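Local coordinates for TRAS1 ORF2p (Bombyx mori, PDB 1WDU), which probably nicks DNA at telomeric repeats, as the endonuclease domain of a telomere-specific non-LTR retrotransposon's ORF2 protein, at residues R66-F71 and A86-D91. The protein carries 1 engineered substitution. Residues are numbered along the deposited sequence; the frame is centred on the assembly and turned at random.
Sequences RGVRVF and AVFDHD
Strand 69-72, outermost on its side of a six-stranded sheet in this DNase I-like α/β sandwich, forms a β hairpin with strand 83-87. R69 and V87 are an antiparallel hydrogen-bonded pair: V87 N gives a nearly straight bond to R69 O (2.8 Å, 173°), and R69 N returns a more bent one to V87 O (3.1 Å). V70 and A86 follow as a non-hydrogen-bonded pair. Side chains divide between the two faces. On the V87 face, the arginine's CG stands anti to its carbonyl carbon, and a bend at chi3 (-78°) turns the guanidinium along the neighbouring chain as it leaves the sheet. There R69 NH2 reaches D89 O at the guanidinium edge, near its plane, in a weak hydrogen bond of 3.3 Å, and bonds weakly to L92 O as well. An alanine in place of R69 would probably loosen the turn after V87, since the weak NH2 bonds to D89 O and L92 O would be lost. F71 crosses V87 obliquely, F71 CE1 3.9 Å from V87 CG2, and both apolar residues suit a face that packs on V94, which R69 also meets. Where the strands end, V68 and F88 lie side by side, pointing the same way. V68 CG1 lies off-centre over the F88 ring, 4.2 Å from its centroid, in a CH-π contact, while V68 CG2 comes to 3.4 Å from F88 CD2. The small A86 leaves its strand close to A49 and I51, and F88 continues onto L37 and A41. Beyond, D89 OD2 accepts from D91 N, closing an Asx turn. Apolar side chains thus tie the hairpin to strand 93-96 of the other sheet and to strand 48-52 and helix 31-44, whereas D89 OD2 stays 6.0 Å from R69 NH2, so within this contact the arginine's link is to a carbonyl rather than a salt bridge.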
loop_
_atom_site.group_PDB
_atom_site.type_symbol
_atom_site.label_atom_id
_atom_site.label_comp_id
_atom_site.label_asym_id
_atom_site.label_seq_id
_atom_site.Cartn_x
_atom_site.Cartn_y
_atom_site.Cartn_z
ATOM N N ARG A 66 17.504 4.642 -8.989
ATOM C CA ARG A 66 18.283 5.776 -9.481
ATOM C C ARG A 66 17.470 7.073 -9.532
ATOM O O ARG A 66 17.486 7.861 -8.583
ATOM C CB ARG A 66 18.845 5.453 -10.858
ATOM N N GLY A 67 16.768 7.299 -10.641
ATOM C CA GLY A 67 15.967 8.505 -10.773
ATOM C C GLY A 67 14.585 8.313 -10.175
ATOM O O GLY A 67 13.592 8.865 -10.659
ATOM N N VAL A 68 14.533 7.532 -9.101
ATOM C CA VAL A 68 13.293 7.217 -8.409
ATOM C C VAL A 68 13.134 8.033 -7.136
ATOM O O VAL A 68 14.012 8.030 -6.276
ATOM C CB VAL A 68 13.261 5.735 -8.020
ATOM C CG1 VAL A 68 11.978 5.419 -7.269
ATOM C CG2 VAL A 68 13.408 4.879 -9.258
ATOM N N ARG A 69 12.009 8.723 -7.007
ATOM C CA ARG A 69 11.780 9.515 -5.808
ATOM C C ARG A 69 11.143 8.625 -4.745
ATOM O O ARG A 69 10.152 7.934 -5.006
ATOM C CB ARG A 69 10.894 10.723 -6.133
ATOM C CG ARG A 69 11.519 11.611 -7.201
ATOM C CD ARG A 69 10.918 13.002 -7.294
ATOM N NE ARG A 69 9.638 13.091 -8.001
ATOM C CZ ARG A 69 9.272 12.325 -9.020
ATOM N NH1 ARG A 69 10.086 11.374 -9.461
ATOM N NH2 ARG A 69 8.106 12.538 -9.627
ATOM N N VAL A 70 11.731 8.622 -3.554
ATOM C CA VAL A 70 11.214 7.806 -2.468
ATOM C C VAL A 70 10.793 8.653 -1.278
ATOM O O VAL A 70 11.549 9.495 -0.799
ATOM C CB VAL A 70 12.252 6.765 -2.006
ATOM C CG1 VAL A 70 11.663 5.900 -0.889
ATOM C CG2 VAL A 70 12.667 5.897 -3.183
ATOM N N PHE A 71 9.575 8.419 -0.809
ATOM C CA PHE A 71 9.026 9.150 0.327
ATOM C C PHE A 71 8.815 8.142 1.427
ATOM O O PHE A 71 8.097 7.157 1.252
ATOM C CB PHE A 71 7.719 9.819 -0.083
ATOM C CG PHE A 71 7.875 10.693 -1.283
ATOM C CD1 PHE A 71 7.894 10.136 -2.563
ATOM C CD2 PHE A 71 8.129 12.057 -1.138
ATOM C CE1 PHE A 71 8.176 10.922 -3.680
ATOM C CE2 PHE A 71 8.413 12.854 -2.253
ATOM C CZ PHE A 71 8.438 12.287 -3.522
ATOM N N ALA A 86 7.402 4.749 -3.491
ATOM C CA ALA A 86 8.368 5.004 -4.557
ATOM C C ALA A 86 7.654 5.459 -5.824
ATOM O O ALA A 86 6.693 4.834 -6.279
ATOM C CB ALA A 86 9.175 3.743 -4.847
ATOM N N VAL A 87 8.121 6.561 -6.389
ATOM C CA VAL A 87 7.544 7.078 -7.614
ATOM C C VAL A 87 8.585 6.906 -8.713
ATOM O O VAL A 87 9.625 7.566 -8.701
ATOM C CB VAL A 87 7.170 8.570 -7.473
ATOM C CG1 VAL A 87 6.542 9.067 -8.765
ATOM C CG2 VAL A 87 6.192 8.756 -6.301
ATOM N N PHE A 88 8.320 5.995 -9.643
ATOM C CA PHE A 88 9.241 5.741 -10.747
ATOM C C PHE A 88 8.965 6.664 -11.935
ATOM O O PHE A 88 9.836 6.886 -12.779
ATOM C CB PHE A 88 9.151 4.273 -11.194
ATOM C CG PHE A 88 9.378 3.291 -10.081
ATOM C CD1 PHE A 88 8.311 2.843 -9.297
ATOM C CD2 PHE A 88 10.662 2.861 -9.773
ATOM C CE1 PHE A 88 8.524 1.980 -8.215
ATOM C CE2 PHE A 88 10.888 2.002 -8.698
ATOM C CZ PHE A 88 9.816 1.563 -7.917
ATOM N N ASP A 89 7.749 7.197 -12.000
ATOM C CA ASP A 89 7.382 8.098 -13.079
ATOM C C ASP A 89 8.047 9.444 -12.804
ATOM O O ASP A 89 7.662 10.168 -11.886
ATOM C CB ASP A 89 5.859 8.234 -13.154
ATOM C CG ASP A 89 5.405 9.099 -14.318
ATOM O OD1 ASP A 89 4.326 8.819 -14.880
ATOM O OD2 ASP A 89 6.116 10.065 -14.663
ATOM N N HIS A 90 9.055 9.757 -13.614
ATOM C CA HIS A 90 9.845 10.980 -13.489
ATOM C C HIS A 90 9.095 12.310 -13.609
ATOM O O HIS A 90 9.479 13.294 -12.967
ATOM C CB HIS A 90 10.992 10.937 -14.515
ATOM C CG HIS A 90 11.940 12.094 -14.427
ATOM N ND1 HIS A 90 11.584 13.383 -14.770
ATOM C CD2 HIS A 90 13.236 12.156 -14.033
ATOM C CE1 HIS A 90 12.617 14.188 -14.590
ATOM N NE2 HIS A 90 13.633 13.470 -14.143
ATOM N N ASP A 91 8.027 12.351 -14.402
ATOM C CA ASP A 91 7.292 13.600 -14.600
ATOM C C ASP A 91 6.036 13.786 -13.769
ATOM O O ASP A 91 5.484 14.884 -13.718
ATOM C CB ASP A 91 6.938 13.777 -16.081
ATOM C CG ASP A 91 8.166 13.961 -16.959
ATOM O OD1 ASP A 91 9.025 14.800 -16.618
ATOM O OD2 ASP A 91 8.267 13.272 -17.992
#